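Long-range contacts in CRISPR-associated protein, Cse2 family (Meiothermus ruber, PDB 3WA8), which probably binds G-rich crRNA sequence and stabilises the R-loop as the CasB (Cse2) component of a type I-E CRISPR interference complex: residues G38-L49 / R62-G70; I126-L134 / Q180-Y188. One frame throughout, in Å; residues are numbered along the deposited sequence.

Interaction 1. Residues G38-L49 / R62-G70; sequences GAEVVPLVEGFL and RICYYLVAG. With HG (mercury (II) ion), chain C.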
loop_
_atom_site.group_PDB
_atom_site.type_symbol
_atom_site.label_atom_id
_atom_site.label_comp_id
_atom_site.label_asym_id
_atom_site.label_seq_id
_atom_site.Cartn_x
_atom_site.Cartn_y
_atom_site.Cartn_z
ATOM N N GLY A 38 -11.082 -3.715 -9.615
ATOM C CA GLY A 38 -11.622 -3.065 -10.799
ATOM C C GLY A 38 -12.799 -3.813 -11.363
ATOM O O GLY A 38 -13.702 -3.218 -11.939
ATOM N N ALA A 39 -12.816 -5.128 -11.192
ATOM C CA ALA A 39 -13.873 -5.935 -11.811
ATOM C C ALA A 39 -15.149 -5.789 -11.018
ATOM O O ALA A 39 -16.201 -6.072 -11.511
ATOM C CB ALA A 39 -13.462 -7.387 -11.927
ATOM N N GLU A 40 -15.048 -5.349 -9.782
ATOM C CA GLU A 40 -16.220 -5.114 -8.948
ATOM C C GLU A 40 -16.383 -3.601 -8.823
ATOM O O GLU A 40 -15.649 -2.932 -8.095
ATOM C CB GLU A 40 -16.016 -5.733 -7.566
ATOM C CG GLU A 40 -17.009 -5.324 -6.530
ATOM C CD GLU A 40 -18.185 -6.245 -6.508
ATOM O OE1 GLU A 40 -18.140 -7.259 -7.224
ATOM O OE2 GLU A 40 -19.166 -5.965 -5.787
ATOM N N VAL A 41 -17.334 -3.056 -9.551
ATOM C CA VAL A 41 -17.360 -1.632 -9.769
ATOM C C VAL A 41 -17.928 -0.882 -8.571
ATOM O O VAL A 41 -18.959 -1.283 -8.026
ATOM C CB VAL A 41 -18.179 -1.381 -11.013
ATOM C CG1 VAL A 41 -18.399 0.075 -11.229
ATOM C CG2 VAL A 41 -17.474 -2.025 -12.180
ATOM N N VAL A 42 -17.263 0.199 -8.163
ATOM C CA VAL A 42 -17.768 1.049 -7.072
ATOM C C VAL A 42 -17.913 2.518 -7.505
ATOM O O VAL A 42 -16.892 3.207 -7.734
ATOM C CB VAL A 42 -16.839 0.995 -5.825
ATOM C CG1 VAL A 42 -17.407 1.868 -4.729
ATOM C CG2 VAL A 42 -16.644 -0.420 -5.324
ATOM N N PRO A 43 -19.161 3.031 -7.583
ATOM C CA PRO A 43 -19.395 4.364 -8.179
ATOM C C PRO A 43 -18.457 5.386 -7.591
ATOM O O PRO A 43 -17.807 6.113 -8.326
ATOM C CB PRO A 43 -20.830 4.686 -7.793
ATOM C CG PRO A 43 -21.484 3.381 -7.686
ATOM C CD PRO A 43 -20.415 2.430 -7.112
ATOM N N LEU A 44 -18.358 5.406 -6.270
ATOM C CA LEU A 44 -17.378 6.239 -5.583
ATOM C C LEU A 44 -15.994 6.308 -6.266
ATOM O O LEU A 44 -15.484 7.400 -6.594
ATOM C CB LEU A 44 -17.201 5.734 -4.151
ATOM C CG LEU A 44 -16.661 6.795 -3.192
ATOM C CD1 LEU A 44 -17.557 8.063 -3.212
ATOM C CD2 LEU A 44 -16.531 6.235 -1.789
ATOM N N VAL A 45 -15.399 5.139 -6.476
ATOM C CA VAL A 45 -14.071 5.035 -7.077
ATOM C C VAL A 45 -14.114 5.436 -8.529
ATOM O O VAL A 45 -13.309 6.267 -8.959
ATOM C CB VAL A 45 -13.558 3.614 -6.960
ATOM C CG1 VAL A 45 -12.319 3.424 -7.805
ATOM C CG2 VAL A 45 -13.322 3.276 -5.475
ATOM N N GLU A 46 -15.077 4.872 -9.264
ATOM C CA GLU A 46 -15.306 5.202 -10.670
ATOM C C GLU A 46 -15.427 6.707 -10.892
ATOM O O GLU A 46 -14.873 7.260 -11.853
ATOM C CB GLU A 46 -16.572 4.522 -11.164
ATOM C CG GLU A 46 -16.469 3.026 -11.262
ATOM C CD GLU A 46 -15.433 2.576 -12.254
ATOM O OE1 GLU A 46 -15.247 3.282 -13.263
ATOM O OE2 GLU A 46 -14.806 1.520 -12.033
ATOM N N GLY A 47 -16.174 7.350 -9.999
ATOM C CA GLY A 47 -16.309 8.778 -9.990
ATOM C C GLY A 47 -14.956 9.443 -9.950
ATOM O O GLY A 47 -14.683 10.373 -10.726
ATOM N N PHE A 48 -14.096 8.967 -9.052
ATOM C CA PHE A 48 -12.818 9.629 -8.848
ATOM C C PHE A 48 -11.943 9.409 -10.065
ATOM O O PHE A 48 -11.352 10.361 -10.582
ATOM C CB PHE A 48 -12.157 9.141 -7.570
ATOM C CG PHE A 48 -10.958 9.927 -7.172
ATOM C CD1 PHE A 48 -11.069 10.977 -6.270
ATOM C CD2 PHE A 48 -9.704 9.615 -7.683
ATOM C CE1 PHE A 48 -9.957 11.720 -5.887
ATOM C CE2 PHE A 48 -8.573 10.363 -7.310
ATOM C CZ PHE A 48 -8.707 11.415 -6.408
ATOM N N LEU A 49 -11.901 8.169 -10.554
ATOM C CA LEU A 49 -11.112 7.853 -11.753
ATOM C C LEU A 49 -11.646 8.570 -12.982
ATOM O O LEU A 49 -10.882 8.957 -13.852
ATOM C CB LEU A 49 -11.081 6.355 -12.031
ATOM C CG LEU A 49 -10.543 5.397 -10.971
ATOM C CD1 LEU A 49 -10.956 3.990 -11.276
ATOM C CD2 LEU A 49 -9.043 5.501 -10.916
ATOM N N ARG A 62 -6.310 1.592 -12.849
ATOM C CA ARG A 62 -7.571 1.091 -12.312
ATOM C C ARG A 62 -7.338 -0.066 -11.321
ATOM O O ARG A 62 -7.938 -0.104 -10.227
ATOM C CB ARG A 62 -8.538 0.757 -13.458
ATOM C CG ARG A 62 -9.429 -0.483 -13.310
ATOM C CD ARG A 62 -10.397 -0.631 -14.520
ATOM N NE ARG A 62 -11.383 0.434 -14.491
ATOM C CZ ARG A 62 -12.594 0.340 -13.948
ATOM N NH1 ARG A 62 -13.025 -0.798 -13.424
ATOM N NH2 ARG A 62 -13.388 1.405 -13.955
ATOM N N ILE A 63 -6.438 -0.981 -11.672
ATOM C CA ILE A 63 -6.122 -2.040 -10.743
ATOM C C ILE A 63 -5.537 -1.432 -9.445
ATOM O O ILE A 63 -5.942 -1.786 -8.342
ATOM C CB ILE A 63 -5.200 -3.072 -11.371
ATOM C CG1 ILE A 63 -5.976 -3.880 -12.390
ATOM C CG2 ILE A 63 -4.636 -4.030 -10.329
ATOM C CD1 ILE A 63 -5.098 -4.480 -13.503
ATOM N N CYS A 64 -4.617 -0.491 -9.566
ATOM C CA CYS A 64 -3.949 0.000 -8.385
ATOM C C CYS A 64 -4.937 0.704 -7.453
ATOM O O CYS A 64 -5.077 0.292 -6.283
ATOM C CB CYS A 64 -2.724 0.832 -8.767
ATOM S SG CYS A 64 -1.454 -0.163 -9.717
ATOM N N TYR A 65 -5.674 1.699 -7.972
ATOM C CA TYR A 65 -6.734 2.366 -7.195
ATOM C C TYR A 65 -7.660 1.412 -6.471
ATOM O O TYR A 65 -7.884 1.536 -5.261
ATOM C CB TYR A 65 -7.572 3.281 -8.072
ATOM C CG TYR A 65 -6.961 4.647 -8.213
ATOM C CD1 TYR A 65 -5.902 4.851 -9.074
ATOM C CD2 TYR A 65 -7.419 5.728 -7.463
ATOM C CE1 TYR A 65 -5.315 6.060 -9.195
ATOM C CE2 TYR A 65 -6.824 6.998 -7.583
ATOM C CZ TYR A 65 -5.764 7.142 -8.458
ATOM O OH TYR A 65 -5.124 8.356 -8.659
ATOM N N TYR A 66 -8.212 0.466 -7.207
ATOM C CA TYR A 66 -9.192 -0.428 -6.626
ATOM C C TYR A 66 -8.569 -1.311 -5.580
ATOM O O TYR A 66 -9.149 -1.520 -4.519
ATOM C CB TYR A 66 -9.890 -1.261 -7.699
ATOM C CG TYR A 66 -11.169 -0.643 -8.181
ATOM C CD1 TYR A 66 -11.268 -0.093 -9.465
ATOM C CD2 TYR A 66 -12.281 -0.567 -7.345
ATOM C CE1 TYR A 66 -12.451 0.465 -9.916
ATOM C CE2 TYR A 66 -13.465 -0.007 -7.783
ATOM C CZ TYR A 66 -13.535 0.507 -9.071
ATOM O OH TYR A 66 -14.710 1.070 -9.486
ATOM N N LEU A 67 -7.383 -1.833 -5.871
ATOM C CA LEU A 67 -6.648 -2.627 -4.903
ATOM C C LEU A 67 -6.410 -1.794 -3.640
ATOM O O LEU A 67 -6.608 -2.283 -2.539
ATOM C CB LEU A 67 -5.313 -3.070 -5.483
ATOM C CG LEU A 67 -4.435 -3.995 -4.652
ATOM C CD1 LEU A 67 -5.108 -5.312 -4.460
ATOM C CD2 LEU A 67 -3.126 -4.216 -5.366
ATOM N N VAL A 68 -6.002 -0.541 -3.769
ATOM C CA VAL A 68 -5.708 0.180 -2.542
ATOM C C VAL A 68 -7.010 0.406 -1.788
ATOM O O VAL A 68 -7.057 0.311 -0.541
ATOM C CB VAL A 68 -4.904 1.501 -2.743
ATOM C CG1 VAL A 68 -4.921 2.320 -1.493
ATOM C CG2 VAL A 68 -3.471 1.196 -3.082
ATOM N N ALA A 69 -8.075 0.668 -2.540
ATOM C CA ALA A 69 -9.363 0.834 -1.918
ATOM C C ALA A 69 -9.697 -0.418 -1.091
ATOM O O ALA A 69 -10.009 -0.331 0.117
ATOM C CB ALA A 69 -10.388 1.081 -2.959
ATOM N N GLY A 70 -9.581 -1.588 -1.718
ATOM C CA GLY A 70 -9.934 -2.833 -1.046
ATOM C C GLY A 70 -9.108 -3.059 0.196
ATOM O O GLY A 70 -9.649 -3.423 1.253
HETATM HG HG HG C . -1.371 -2.589 -8.384
#
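Y66 reaches from helix 62-70 across to the loop and helix of 38-49, and nearly every atom along its side chain has a partner there. Y66 CB lies beside the backbone of G38, 3.3 Å from G38 N, and ring atom Y66 CD1 comes equally close to G38 CA; with no side chain at G38, the ring can settle against the bare main chain. Farther out, V45 CG1 sits over one face of the ring in a CH-pi contact, 3.4 Å from Y66 CZ, while CE2 passes the methine and one methyl of V42. At the tip the hydroxyl takes part in two hydrogen bonds. Y66 OH accepts from V42 N at 3.0 Å in an almost straight bond (175°), holding the N-cap residue of helix 43-49, and Y66 OH donates to E46 OE2 at 2.6 Å, on the anti side of the carboxylate and somewhat out of its plane. A bend at chi2 (-63°) folds the E46 chain back so that its carboxylate can reach the phenol. The same carboxylate forms a salt bridge with R62, whose modelled N-O separation is too short to be trusted in detail; Y66 CE1 lies against one face of the R62 guanidinium. Beside this polar cluster the packing is apolar: L49 CD2 lies over one face of the Y65 ring, 3.5 Å from Y65 CG, and F48 CE2 comes within 3.8 Å of Y65 CE2. On another side of the helix, C64 SG binds a mercury ion at 2.8 Å. The two helical segments run roughly antiparallel, at 141°, with axes 10.8 Å apart. F14 of helix 10-21 meets both F48 and Y65 edge-to-face, R29 of helix 24-32 pairs with E40, and L166 of helix 162-170 packs against Y65.

Interaction 2. Residues I126-L134 / Q180-Y188; sequences IEQRFIALL and QQKWARAFY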
loop_
_atom_site.group_PDB
_atom_site.type_symbol
_atom_site.label_atom_id
_atom_site.label_comp_id
_atom_site.label_asym_id
_atom_site.label_seq_id
_atom_site.Cartn_x
_atom_site.Cartn_y
_atom_site.Cartn_z
ATOM N N ILE A 126 9.858 -13.453 6.678
ATOM C CA ILE A 126 9.286 -12.180 6.240
ATOM C C ILE A 126 10.210 -11.572 5.192
ATOM O O ILE A 126 9.742 -10.975 4.202
ATOM C CB ILE A 126 8.960 -11.176 7.401
ATOM C CG1 ILE A 126 7.542 -11.402 7.946
ATOM C CG2 ILE A 126 9.000 -9.715 6.912
ATOM C CD1 ILE A 126 7.452 -12.435 9.041
ATOM N N GLU A 127 11.518 -11.748 5.389
ATOM C CA GLU A 127 12.470 -11.181 4.461
ATOM C C GLU A 127 12.286 -11.816 3.103
ATOM O O GLU A 127 12.297 -11.125 2.082
ATOM C CB GLU A 127 13.880 -11.394 4.937
ATOM C CG GLU A 127 14.893 -10.575 4.187
ATOM C CD GLU A 127 16.270 -10.793 4.722
ATOM O OE1 GLU A 127 16.493 -11.870 5.314
ATOM O OE2 GLU A 127 17.126 -9.899 4.568
ATOM N N GLN A 128 12.083 -13.131 3.098
ATOM C CA GLN A 128 11.863 -13.861 1.854
ATOM C C GLN A 128 10.562 -13.480 1.166
ATOM O O GLN A 128 10.544 -13.167 -0.020
ATOM C CB GLN A 128 11.954 -15.361 2.088
ATOM C CG GLN A 128 13.400 -15.865 2.030
ATOM C CD GLN A 128 13.519 -17.238 2.633
ATOM O OE1 GLN A 128 12.511 -17.957 2.756
ATOM N NE2 GLN A 128 14.738 -17.624 3.029
ATOM N N ARG A 129 9.483 -13.463 1.933
ATOM C CA ARG A 129 8.206 -13.016 1.423
ATOM C C ARG A 129 8.373 -11.618 0.840
ATOM O O ARG A 129 7.761 -11.299 -0.187
ATOM C CB ARG A 129 7.128 -13.066 2.506
ATOM C CG ARG A 129 5.767 -12.578 2.036
ATOM C CD ARG A 129 4.634 -13.144 2.892
ATOM N NE ARG A 129 4.058 -14.356 2.322
ATOM C CZ ARG A 129 3.481 -15.310 3.040
ATOM N NH1 ARG A 129 3.421 -15.202 4.361
ATOM N NH2 ARG A 129 2.984 -16.390 2.445
ATOM N N PHE A 130 9.236 -10.823 1.470
ATOM C CA PHE A 130 9.495 -9.465 1.037
ATOM C C PHE A 130 10.270 -9.416 -0.274
ATOM O O PHE A 130 9.965 -8.611 -1.176
ATOM C CB PHE A 130 10.235 -8.695 2.133
ATOM C CG PHE A 130 10.764 -7.359 1.688
ATOM C CD1 PHE A 130 9.925 -6.415 1.108
ATOM C CD2 PHE A 130 12.113 -7.037 1.870
ATOM C CE1 PHE A 130 10.420 -5.174 0.693
ATOM C CE2 PHE A 130 12.622 -5.812 1.457
ATOM C CZ PHE A 130 11.764 -4.866 0.876
ATOM N N ILE A 131 11.287 -10.264 -0.375
ATOM C CA ILE A 131 12.058 -10.318 -1.593
ATOM C C ILE A 131 11.119 -10.781 -2.693
ATOM O O ILE A 131 11.121 -10.241 -3.790
ATOM C CB ILE A 131 13.265 -11.238 -1.443
ATOM C CG1 ILE A 131 14.394 -10.491 -0.737
ATOM C CG2 ILE A 131 13.760 -11.665 -2.770
ATOM C CD1 ILE A 131 15.449 -11.399 -0.115
ATOM N N ALA A 132 10.268 -11.741 -2.371
ATOM C CA ALA A 132 9.369 -12.283 -3.366
ATOM C C ALA A 132 8.440 -11.192 -3.852
ATOM O O ALA A 132 8.121 -11.130 -5.035
ATOM C CB ALA A 132 8.586 -13.423 -2.807
ATOM N N LEU A 133 8.003 -10.336 -2.929
ATOM C CA LEU A 133 7.197 -9.178 -3.258
ATOM C C LEU A 133 7.945 -8.259 -4.227
ATOM O O LEU A 133 7.394 -7.853 -5.247
ATOM C CB LEU A 133 6.808 -8.434 -1.988
ATOM C CG LEU A 133 5.861 -7.252 -2.137
ATOM C CD1 LEU A 133 4.524 -7.671 -2.628
ATOM C CD2 LEU A 133 5.731 -6.541 -0.838
ATOM N N LEU A 134 9.209 -7.961 -3.957
ATOM C CA LEU A 134 9.924 -7.064 -4.861
ATOM C C LEU A 134 10.119 -7.652 -6.265
ATOM O O LEU A 134 10.427 -6.914 -7.208
ATOM C CB LEU A 134 11.269 -6.637 -4.275
ATOM C CG LEU A 134 11.310 -5.912 -2.938
ATOM C CD1 LEU A 134 12.741 -5.572 -2.569
ATOM C CD2 LEU A 134 10.483 -4.655 -3.017
ATOM N N GLN A 180 10.971 -0.426 -6.510
ATOM C CA GLN A 180 11.479 -1.629 -5.903
ATOM C C GLN A 180 12.823 -1.309 -5.299
ATOM O O GLN A 180 13.102 -1.707 -4.165
ATOM C CB GLN A 180 11.563 -2.750 -6.922
ATOM C CG GLN A 180 10.186 -3.196 -7.456
ATOM C CD GLN A 180 9.753 -2.491 -8.741
ATOM O OE1 GLN A 180 10.252 -1.406 -9.107
ATOM N NE2 GLN A 180 8.810 -3.109 -9.432
ATOM N N GLN A 181 13.635 -0.544 -6.019
ATOM C CA GLN A 181 14.865 -0.034 -5.432
ATOM C C GLN A 181 14.540 0.678 -4.129
ATOM O O GLN A 181 15.213 0.458 -3.112
ATOM C CB GLN A 181 15.550 0.977 -6.340
ATOM C CG GLN A 181 16.166 0.413 -7.538
ATOM C CD GLN A 181 16.869 1.458 -8.338
ATOM O OE1 GLN A 181 17.760 2.147 -7.852
ATOM N NE2 GLN A 181 16.495 1.568 -9.587
ATOM N N LYS A 182 13.517 1.537 -4.175
ATOM C CA LYS A 182 13.245 2.473 -3.091
ATOM C C LYS A 182 12.831 1.682 -1.879
ATOM O O LYS A 182 13.327 1.913 -0.779
ATOM C CB LYS A 182 12.122 3.429 -3.481
ATOM C CG LYS A 182 11.998 4.675 -2.600
ATOM C CD LYS A 182 10.559 5.172 -2.534
ATOM C CE LYS A 182 10.014 5.695 -3.881
ATOM N NZ LYS A 182 8.518 5.774 -3.879
ATOM N N TRP A 183 11.928 0.732 -2.094
ATOM C CA TRP A 183 11.472 -0.114 -1.021
ATOM C C TRP A 183 12.631 -0.856 -0.393
ATOM O O TRP A 183 12.772 -0.849 0.823
ATOM C CB TRP A 183 10.431 -1.082 -1.534
ATOM C CG TRP A 183 9.119 -0.436 -1.729
ATOM C CD1 TRP A 183 8.865 0.905 -1.822
ATOM C CD2 TRP A 183 7.866 -1.087 -1.892
ATOM N NE1 TRP A 183 7.529 1.130 -2.023
ATOM C CE2 TRP A 183 6.890 -0.074 -2.084
ATOM C CE3 TRP A 183 7.467 -2.429 -1.920
ATOM C CZ2 TRP A 183 5.545 -0.356 -2.282
ATOM C CZ3 TRP A 183 6.116 -2.717 -2.117
ATOM C CH2 TRP A 183 5.171 -1.677 -2.292
ATOM N N ALA A 184 13.479 -1.464 -1.217
ATOM C CA ALA A 184 14.556 -2.274 -0.701
ATOM C C ALA A 184 15.439 -1.449 0.228
ATOM O O ALA A 184 15.886 -1.917 1.298
ATOM C CB ALA A 184 15.374 -2.850 -1.840
ATOM N N ARG A 185 15.680 -0.206 -0.176
ATOM C CA ARG A 185 16.590 0.644 0.568
ATOM C C ARG A 185 15.939 1.021 1.856
ATOM O O ARG A 185 16.608 1.098 2.864
ATOM C CB ARG A 185 16.993 1.889 -0.215
ATOM C CG ARG A 185 17.660 1.570 -1.519
ATOM C CD ARG A 185 18.169 2.788 -2.193
ATOM N NE ARG A 185 18.649 2.372 -3.487
ATOM C CZ ARG A 185 19.576 3.000 -4.187
ATOM N NH1 ARG A 185 20.126 4.116 -3.725
ATOM N NH2 ARG A 185 19.956 2.493 -5.352
ATOM N N ALA A 186 14.629 1.221 1.832
ATOM C CA ALA A 186 13.918 1.581 3.041
ATOM C C ALA A 186 14.028 0.431 4.003
ATOM O O ALA A 186 14.380 0.630 5.154
ATOM C CB ALA A 186 12.480 1.895 2.750
ATOM N N PHE A 187 13.756 -0.776 3.530
ATOM C CA PHE A 187 13.824 -1.951 4.378
ATOM C C PHE A 187 15.187 -2.065 5.062
ATOM O O PHE A 187 15.275 -2.118 6.292
ATOM C CB PHE A 187 13.562 -3.200 3.555
ATOM C CG PHE A 187 13.582 -4.477 4.353
ATOM C CD1 PHE A 187 12.397 -4.998 4.886
ATOM C CD2 PHE A 187 14.766 -5.171 4.553
ATOM C CE1 PHE A 187 12.388 -6.175 5.635
ATOM C CE2 PHE A 187 14.764 -6.365 5.303
ATOM C CZ PHE A 187 13.573 -6.863 5.850
ATOM N N TYR A 188 16.260 -2.101 4.290
ATOM C CA TYR A 188 17.541 -2.359 4.923
ATOM C C TYR A 188 18.045 -1.186 5.732
ATOM O O TYR A 188 18.782 -1.358 6.687
ATOM C CB TYR A 188 18.554 -2.899 3.919
ATOM C CG TYR A 188 18.192 -4.321 3.524
ATOM C CD1 TYR A 188 18.394 -5.372 4.414
ATOM C CD2 TYR A 188 17.602 -4.609 2.282
ATOM C CE1 TYR A 188 18.052 -6.670 4.087
ATOM C CE2 TYR A 188 17.250 -5.924 1.938
ATOM C CZ TYR A 188 17.479 -6.948 2.857
ATOM O OH TYR A 188 17.145 -8.257 2.580
#
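F130 and F187 meet in an offset stack between the two helices, centroids 4.5 Å apart and planes at 23°. F130 CE2 lies over the F187 ring near CG, and the two side chains run past each other in opposite directions. CG is anti to the backbone N in both (chi1 170° in F130, -179° in F187), which turns the rings in between the helices. Toward the outer edge of the contact, E127 extends its chain to the hydroxyl of Y188, and Y188 OH donates to E127 OE2 at 2.6 Å; the oxygen lies at the edge of the phenol ring, in its plane. One face of that ring is already occupied by F187 CD2, so the stack and the hydrogen bond adjoin. Replacing E127 by an alanine would probably leave the Y188 hydroxyl without its acceptor and the phenol freer to swing away from F187. At the other end the two methyls of L134 divide between A184 and W183, with L134 CD1 3.9 Å from A184 CB and L134 CD2 at the same distance from W183 CB, while L133 CD2 touches the indole edge 4.1 Å from W183 CZ3. A second shell holds these groups: D168 accepts a hydrogen bond from W183 NE1, W172 meets the indole edge-to-face, and Y117 packs on F187. I113 of helix 109-119 and M148 of helix 141-154 flank F130. With segment axes antiparallel and 10.8 Å apart, the arrangement is a helix pair with an aromatic interior and a polar outer edge, one of the helix-helix packings that make up the all-helical Cse2 fold.

From the N terminus, the chain first closes interaction 1, a local contact in which only 12 residues separate segments 38-49 and 62-70. Interaction 2 opens later and closes a larger loop: the 45 residues between 126-134 and 180-188 include helices 141-154 and 162-170. The two contacts are therefore in series, neither nested nor crossing. They lie on opposite sides of the chain's centre, their own centres 26 Å apart and their nearest atoms about 9 Å apart, without touching. Two helices from inside the second loop touch both contacts: 162-170 packs on 62-70 through L166 and holds W183 through D168, while 141-154 touches both L67 and F130.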